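Local coordinates for glyoxalase family protein (Bacillus cereus, PDB 1SS4), which belongs to the metal-binding glyoxalase (vicinal oxygen chelate) superfamily and may act as an epimerase of the methylmalonyl-CoA type, at the interface of chains A and B. Numbering follows the deposited sequence. Chains: chain A/B, Glyoxalase family protein.

Contact 1: the interface of chains A and B. Residues chain A 91, 121, 134-135; chain B 50-51, 53.
The ring of A:Tyr135 meets B:Val50 and B:Thr51 in an apolar contact that forms the core of this patch. B:Val50 comes over a face of the ring, the two side chains crossing at about a right angle, with its methyl CG1 3.7 Å from CD2 of A:Tyr135. That methyl stands anti to the backbone N (chi1 174°), which sends it toward chain A, where it also reaches the backbone CA of A:Cys134. B:Thr51 instead runs alongside A:Tyr135, pointing the same way, with its methyl CG2 3.8 Å from the ring carbon CE1. Farther along, A:Val91 crosses B:Thr51 nearly perpendicularly and its CG1 meets the methyl CD1 of B:Leu53 at 4.1 Å. The methyl CG1 of A:Val121 lies against the backbone O of B:Thr51.

No direct polar bond joins the two chains here. A water bridges them, bound nearly straight (174° at H) by the backbone N of A:Tyr135. The same water lies 2.9 Å from the carbonyl O of B:Val50. Within chain B, the hydroxyl OG1 of B:Thr51 turns away from the ring and accepts the backbone N of B:Leu53 at 3.2 Å.

In the fold, the C-terminal end of helix 46-51 of chain B and the loop after it rest on strand 131-137 of chain A, beside loop residues A:Val91 and A:Val121.

Contact 2: the interface of chains A and B. Residues chain A 9-13; chain B 100-103.
Backbone hydrogen bonds join A:Leu10, A:Arg11 and A:Asp13 to B:Thr102 and B:Met100, pairing the two chains as antiparallel strands. The N of A:Leu10 donates to the O of B:Thr102 at 2.9 Å, and the N of B:Thr102 returns a bond to the O of A:Arg11 at 3.0 Å. A third bond, from the N of A:Asp13 to the O of B:Met100, is short at 2.8 Å but bent (120° at H).

On one side of the paired strands the contacts are apolar. A:Leu9 brings its methyl CD1 to CB of B:Phe101 at 3.7 Å and also touches CG1 of B:Val103. The selenomethionine A:Met12 holds CG anti to its backbone N (chi1 179°), and this CG meets the ring atom CE1 of B:Phe101 at 3.8 Å.

On the other side, A:Arg11 bends at chi2 (-87°) and lays its guanidinium over B:Thr102, whose CB sits 3.6 Å above the plane near the rim. The edge of the same group faces OD1 of A:Asp13 in a salt bridge whose hydrogen bond is weak, NH2 to OD1 3.5 Å.

Strand 9-18 of chain A thus runs beside strand 95-103 of chain B, continuing a beta-sheet across the boundary between the two chains of the deposited assembly.

Contact 3: the interface of chains A and B. Residues chain A 102-105, 108-109, 112; chain B 7-8, 10.
The side-chain amide of B:Asn7 lies against A:Asp105, A:Glu108 and A:Arg112, its plane turned 53° from the carboxylate of A:Glu108 and 58° from the guanidinium of A:Arg112. One face of that guanidinium carries the selenium of A:Met109, 3.9 Å above the plane and toward the rim; at its edge, in plane, lie CD of A:Glu108 and CA of B:Asn7.

Both ends of the amide are used. Its ND2 donates to the backbone O of A:Asp105 at 2.8 Å and to OE1 of A:Glu108 at 2.9 Å, both close to the amide plane. The second bond takes the anti lone pair of OE1. The amide OD1 receives the backbone N of A:Asp105 on a lone pair at 3.1 Å, and also the N of B:Lys8 from its own chain. Together with the two ND2 bonds, these would fix which way round the amide lies.

A:Glu108 holds CG anti to its backbone N (chi1 -167°) and bends at chi2, turning its carboxylate toward B:Asn7. A:Arg112 presents NE and NH2 to the two oxygens of A:Glu108. NE reaches the syn lone pair of OE2 at 3.2 Å and may steady the carboxylate; the NH2 to OE1 approach is modelled too short and is doubtful.

Beside the amide, the backbone N of A:Glu104 donates to the O of B:Lys8 at 2.8 Å. CB of A:Glu104 packs on CB of B:Lys8 at 3.8 Å.

The site holds the N-terminal segment of chain B against the end of strand 95-103 and the start of helix 106-115 of chain A, and probably helps to hold the two chains together.

Contact 1: the interface of chains A and B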
loop_
_atom_site.group_PDB
_atom_site.type_symbol
_atom_site.label_atom_id
_atom_site.label_comp_id
_atom_site.label_asym_id
_atom_site.label_seq_id
_atom_site.Cartn_x
_atom_site.Cartn_y
_atom_site.Cartn_z
ATOM N N VAL A 91 -9.267 -9.235 -7.361
ATOM C CA VAL A 91 -8.959 -7.875 -7.771
ATOM C C VAL A 91 -10.163 -6.985 -7.441
ATOM O O VAL A 91 -9.995 -5.868 -6.944
ATOM C CB VAL A 91 -8.663 -7.800 -9.284
ATOM C CG1 VAL A 91 -8.496 -6.355 -9.711
ATOM C CG2 VAL A 91 -7.406 -8.617 -9.613
ATOM N N VAL A 121 -1.431 -12.378 -13.916
ATOM C CA VAL A 121 -2.873 -12.398 -13.690
ATOM C C VAL A 121 -3.662 -12.351 -14.976
ATOM O O VAL A 121 -4.632 -13.093 -15.142
ATOM C CB VAL A 121 -3.312 -11.232 -12.786
ATOM C CG1 VAL A 121 -4.834 -11.272 -12.556
ATOM C CG2 VAL A 121 -2.575 -11.330 -11.470
ATOM N N CYS A 134 1.074 -5.056 -16.513
ATOM C CA CYS A 134 0.418 -6.290 -16.132
ATOM C C CYS A 134 0.285 -6.373 -14.614
ATOM O O CYS A 134 0.852 -5.556 -13.878
ATOM C CB CYS A 134 1.227 -7.495 -16.612
ATOM S SG CYS A 134 2.830 -7.660 -15.796
ATOM N N TYR A 135 -0.478 -7.363 -14.175
ATOM C CA TYR A 135 -0.672 -7.650 -12.756
ATOM C C TYR A 135 -0.051 -9.017 -12.568
ATOM O O TYR A 135 -0.219 -9.908 -13.399
ATOM C CB TYR A 135 -2.152 -7.740 -12.382
ATOM C CG TYR A 135 -2.825 -6.434 -12.029
ATOM C CD1 TYR A 135 -4.102 -6.430 -11.454
ATOM C CD2 TYR A 135 -2.213 -5.213 -12.283
ATOM C CE1 TYR A 135 -4.743 -5.240 -11.142
ATOM C CE2 TYR A 135 -2.847 -4.021 -11.984
ATOM C CZ TYR A 135 -4.114 -4.044 -11.414
ATOM O OH TYR A 135 -4.750 -2.860 -11.152
ATOM N N VAL B 50 -5.686 -6.700 -18.376
ATOM C CA VAL B 50 -4.629 -6.633 -17.363
ATOM C C VAL B 50 -5.055 -7.331 -16.071
ATOM O O VAL B 50 -4.319 -8.162 -15.529
ATOM C CB VAL B 50 -4.268 -5.176 -16.995
ATOM C CG1 VAL B 50 -3.290 -5.176 -15.839
ATOM C CG2 VAL B 50 -3.664 -4.455 -18.195
ATOM N N THR B 51 -6.250 -6.991 -15.596
ATOM C CA THR B 51 -6.783 -7.543 -14.349
ATOM C C THR B 51 -7.333 -8.961 -14.439
ATOM O O THR B 51 -7.461 -9.644 -13.424
ATOM C CB THR B 51 -7.931 -6.682 -13.812
ATOM O OG1 THR B 51 -9.026 -6.761 -14.729
ATOM C CG2 THR B 51 -7.508 -5.231 -13.676
ATOM N N LEU B 53 -10.348 -9.552 -15.432
ATOM C CA LEU B 53 -11.776 -9.458 -15.155
ATOM C C LEU B 53 -12.624 -9.410 -16.422
ATOM O O LEU B 53 -13.785 -9.806 -16.406
ATOM C CB LEU B 53 -12.072 -8.236 -14.278
ATOM C CG LEU B 53 -11.401 -8.294 -12.896
ATOM C CD1 LEU B 53 -11.754 -7.044 -12.090
ATOM C CD2 LEU B 53 -11.830 -9.563 -12.180
HETATM O O HOH W 1 -1.704 -9.004 -16.286
#

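Contact 2: the interface of chains A and B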
loop_
_atom_site.group_PDB
_atom_site.type_symbol
_atom_site.label_atom_id
_atom_site.label_comp_id
_atom_site.label_asym_id
_atom_site.label_seq_id
_atom_site.Cartn_x
_atom_site.Cartn_y
_atom_site.Cartn_z
ATOM N N LEU A 9 2.395 17.454 5.456
ATOM C CA LEU A 9 2.588 16.048 5.132
ATOM C C LEU A 9 3.980 15.956 4.548
ATOM O O LEU A 9 4.201 16.380 3.403
ATOM C CB LEU A 9 1.544 15.578 4.108
ATOM C CG LEU A 9 1.608 14.100 3.712
ATOM C CD1 LEU A 9 1.485 13.215 4.945
ATOM C CD2 LEU A 9 0.498 13.794 2.718
ATOM N N LEU A 10 4.913 15.396 5.319
ATOM C CA LEU A 10 6.307 15.302 4.875
ATOM C C LEU A 10 6.531 14.220 3.823
ATOM O O LEU A 10 7.329 14.398 2.905
ATOM C CB LEU A 10 7.229 15.108 6.080
ATOM C CG LEU A 10 6.954 16.123 7.212
ATOM C CD1 LEU A 10 8.041 16.005 8.250
ATOM C CD2 LEU A 10 6.905 17.539 6.675
ATOM N N ARG A 11 5.843 13.093 3.958
ATOM C CA ARG A 11 5.939 12.041 2.948
ATOM C C ARG A 11 5.146 10.802 3.309
ATOM O O ARG A 11 4.595 10.683 4.400
ATOM C CB ARG A 11 7.393 11.634 2.673
ATOM C CG ARG A 11 7.991 10.694 3.666
ATOM C CD ARG A 11 8.581 11.469 4.789
ATOM N NE ARG A 11 9.156 10.616 5.815
ATOM C CZ ARG A 11 10.024 11.053 6.715
ATOM N NH1 ARG A 11 10.413 12.321 6.692
ATOM N NH2 ARG A 11 10.467 10.238 7.655
HETATM N N MSE A 12 5.039 9.896 2.351
HETATM C CA MSE A 12 4.373 8.633 2.627
HETATM C C MSE A 12 5.584 7.741 2.877
HETATM O O MSE A 12 6.295 7.391 1.946
HETATM C CB MSE A 12 3.589 8.136 1.414
HETATM C CG MSE A 12 2.924 6.815 1.693
HETATM SE SE MSE A 12 1.802 6.311 0.194
HETATM C CE MSE A 12 3.161 5.417 -0.855
ATOM N N ASP A 13 5.835 7.412 4.138
ATOM C CA ASP A 13 6.998 6.618 4.509
ATOM C C ASP A 13 7.086 5.230 3.903
ATOM O O ASP A 13 8.145 4.812 3.427
ATOM C CB ASP A 13 7.072 6.494 6.024
ATOM C CG ASP A 13 8.455 6.159 6.495
ATOM O OD1 ASP A 13 9.263 7.106 6.682
ATOM O OD2 ASP A 13 8.747 4.947 6.650
HETATM N N MSE B 100 1.783 4.277 5.573
HETATM C CA MSE B 100 2.241 5.128 6.667
HETATM C C MSE B 100 2.661 6.518 6.190
HETATM O O MSE B 100 3.429 6.648 5.245
HETATM C CB MSE B 100 3.409 4.440 7.382
HETATM C CG MSE B 100 4.200 5.356 8.280
HETATM SE SE MSE B 100 3.361 5.577 9.985
HETATM C CE MSE B 100 4.078 3.947 10.717
ATOM N N PHE B 101 2.150 7.558 6.856
ATOM C CA PHE B 101 2.482 8.944 6.505
ATOM C C PHE B 101 3.212 9.657 7.655
ATOM O O PHE B 101 2.887 9.454 8.818
ATOM C CB PHE B 101 1.226 9.752 6.211
ATOM C CG PHE B 101 0.420 9.239 5.080
ATOM C CD1 PHE B 101 0.791 9.510 3.770
ATOM C CD2 PHE B 101 -0.735 8.495 5.325
ATOM C CE1 PHE B 101 0.005 9.051 2.700
ATOM C CE2 PHE B 101 -1.523 8.030 4.260
ATOM C CZ PHE B 101 -1.148 8.314 2.952
ATOM N N THR B 102 4.192 10.484 7.317
ATOM C CA THR B 102 4.893 11.246 8.341
ATOM C C THR B 102 4.351 12.663 8.265
ATOM O O THR B 102 4.327 13.274 7.191
ATOM C CB THR B 102 6.409 11.252 8.101
ATOM O OG1 THR B 102 6.892 9.907 8.183
ATOM C CG2 THR B 102 7.115 12.110 9.166
ATOM N N VAL B 103 3.874 13.169 9.398
ATOM C CA VAL B 103 3.324 14.506 9.432
ATOM C C VAL B 103 4.085 15.360 10.442
ATOM O O VAL B 103 4.752 14.838 11.346
ATOM C CB VAL B 103 1.813 14.474 9.790
ATOM C CG1 VAL B 103 1.050 13.643 8.749
ATOM C CG2 VAL B 103 1.619 13.883 11.174
#

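Contact 3: the interface of chains A and B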
loop_
_atom_site.group_PDB
_atom_site.type_symbol
_atom_site.label_atom_id
_atom_site.label_comp_id
_atom_site.label_asym_id
_atom_site.label_seq_id
_atom_site.Cartn_x
_atom_site.Cartn_y
_atom_site.Cartn_z
ATOM N N THR A 102 7.273 0.720 -11.708
ATOM C CA THR A 102 7.646 0.953 -13.107
ATOM C C THR A 102 9.042 0.357 -13.208
ATOM O O THR A 102 9.903 0.674 -12.397
ATOM C CB THR A 102 7.741 2.439 -13.468
ATOM O OG1 THR A 102 6.448 3.041 -13.350
ATOM C CG2 THR A 102 8.237 2.604 -14.930
ATOM N N VAL A 103 9.250 -0.524 -14.177
ATOM C CA VAL A 103 10.545 -1.167 -14.363
ATOM C C VAL A 103 11.103 -0.871 -15.751
ATOM O O VAL A 103 10.390 -0.392 -16.635
ATOM C CB VAL A 103 10.446 -2.701 -14.168
ATOM C CG1 VAL A 103 10.071 -3.008 -12.727
ATOM C CG2 VAL A 103 9.423 -3.290 -15.120
ATOM N N GLU A 104 12.384 -1.154 -15.942
ATOM C CA GLU A 104 13.012 -0.889 -17.223
ATOM C C GLU A 104 12.465 -1.773 -18.341
ATOM O O GLU A 104 12.052 -1.279 -19.393
ATOM C CB GLU A 104 14.516 -1.078 -17.102
ATOM C CG GLU A 104 15.288 -0.377 -18.187
ATOM C CD GLU A 104 16.772 -0.481 -17.969
ATOM O OE1 GLU A 104 17.318 -1.597 -18.141
ATOM O OE2 GLU A 104 17.388 0.550 -17.613
ATOM N N ASP A 105 12.470 -3.081 -18.119
ATOM C CA ASP A 105 11.962 -4.018 -19.111
ATOM C C ASP A 105 10.986 -4.981 -18.466
ATOM O O ASP A 105 11.385 -5.889 -17.736
ATOM C CB ASP A 105 13.093 -4.820 -19.744
ATOM C CG ASP A 105 12.569 -5.911 -20.658
ATOM O OD1 ASP A 105 11.994 -5.584 -21.717
ATOM O OD2 ASP A 105 12.706 -7.094 -20.307
ATOM N N GLU A 108 11.419 -8.953 -19.301
ATOM C CA GLU A 108 12.457 -9.637 -18.542
ATOM C C GLU A 108 11.956 -9.855 -17.108
ATOM O O GLU A 108 12.112 -10.938 -16.538
ATOM C CB GLU A 108 13.741 -8.803 -18.529
ATOM C CG GLU A 108 14.995 -9.517 -18.043
ATOM C CD GLU A 108 14.986 -9.820 -16.553
ATOM O OE1 GLU A 108 14.694 -8.897 -15.757
ATOM O OE2 GLU A 108 15.284 -10.976 -16.175
HETATM N N MSE A 109 11.336 -8.828 -16.535
HETATM C CA MSE A 109 10.829 -8.925 -15.164
HETATM C C MSE A 109 9.736 -9.982 -15.041
HETATM O O MSE A 109 9.713 -10.751 -14.076
HETATM C CB MSE A 109 10.294 -7.568 -14.694
HETATM C CG MSE A 109 9.889 -7.548 -13.221
HETATM SE SE MSE A 109 11.342 -7.991 -12.011
HETATM C CE MSE A 109 12.190 -6.259 -11.959
ATOM N N ARG A 112 11.445 -13.459 -15.498
ATOM C CA ARG A 112 12.173 -13.806 -14.282
ATOM C C ARG A 112 11.292 -14.147 -13.080
ATOM O O ARG A 112 11.487 -15.177 -12.438
ATOM C CB ARG A 112 13.109 -12.669 -13.890
ATOM C CG ARG A 112 14.030 -13.012 -12.736
ATOM C CD ARG A 112 14.481 -11.765 -12.032
ATOM N NE ARG A 112 14.886 -10.726 -12.971
ATOM C CZ ARG A 112 15.131 -9.474 -12.613
ATOM N NH1 ARG A 112 15.010 -9.118 -11.341
ATOM N NH2 ARG A 112 15.490 -8.575 -13.515
ATOM N N ASN B 7 17.819 -6.104 -14.528
ATOM C CA ASN B 7 16.735 -5.115 -14.825
ATOM C C ASN B 7 16.956 -3.889 -13.946
ATOM O O ASN B 7 17.964 -3.798 -13.235
ATOM C CB ASN B 7 15.363 -5.726 -14.514
ATOM C CG ASN B 7 14.285 -5.271 -15.476
ATOM O OD1 ASN B 7 14.071 -4.074 -15.668
ATOM N ND2 ASN B 7 13.594 -6.231 -16.081
ATOM N N LYS B 8 16.009 -2.955 -13.990
ATOM C CA LYS B 8 16.113 -1.741 -13.196
ATOM C C LYS B 8 14.742 -1.299 -12.695
ATOM O O LYS B 8 13.787 -1.227 -13.463
ATOM C CB LYS B 8 16.738 -0.624 -14.032
ATOM C CG LYS B 8 17.082 0.631 -13.261
ATOM C CD LYS B 8 17.748 1.650 -14.178
ATOM C CE LYS B 8 18.066 2.958 -13.449
ATOM N NZ LYS B 8 16.852 3.639 -12.890
ATOM N N LEU B 10 12.628 1.553 -11.697
ATOM C CA LEU B 10 12.583 2.999 -11.809
ATOM C C LEU B 10 11.900 3.680 -10.621
ATOM O O LEU B 10 12.414 4.662 -10.096
ATOM C CB LEU B 10 11.908 3.404 -13.121
ATOM C CG LEU B 10 12.590 2.876 -14.401
ATOM C CD1 LEU B 10 11.890 3.448 -15.621
ATOM C CD2 LEU B 10 14.059 3.268 -14.409
#

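Contact 1 and contact 3 lie about 18 Å apart, and contact 2 is about 29 Å from contact 1 and 27 Å from contact 3, measured between the centres of their C-alpha atoms. Contacts 2 and 3 share strands 9-18 and 95-103, with the chains exchanged: strand 95-103 of one subunit pairs with the start of the other's strand 9-18, and residues 10, 102 and 103 belong to both. Contact 3 extends this pairing to the N-terminal segment, while contact 1 adds helix 46-51. Two-fold repetition of all three spreads the interface widely, consistent with a dimer, although crystal coordinates alone do not prove one.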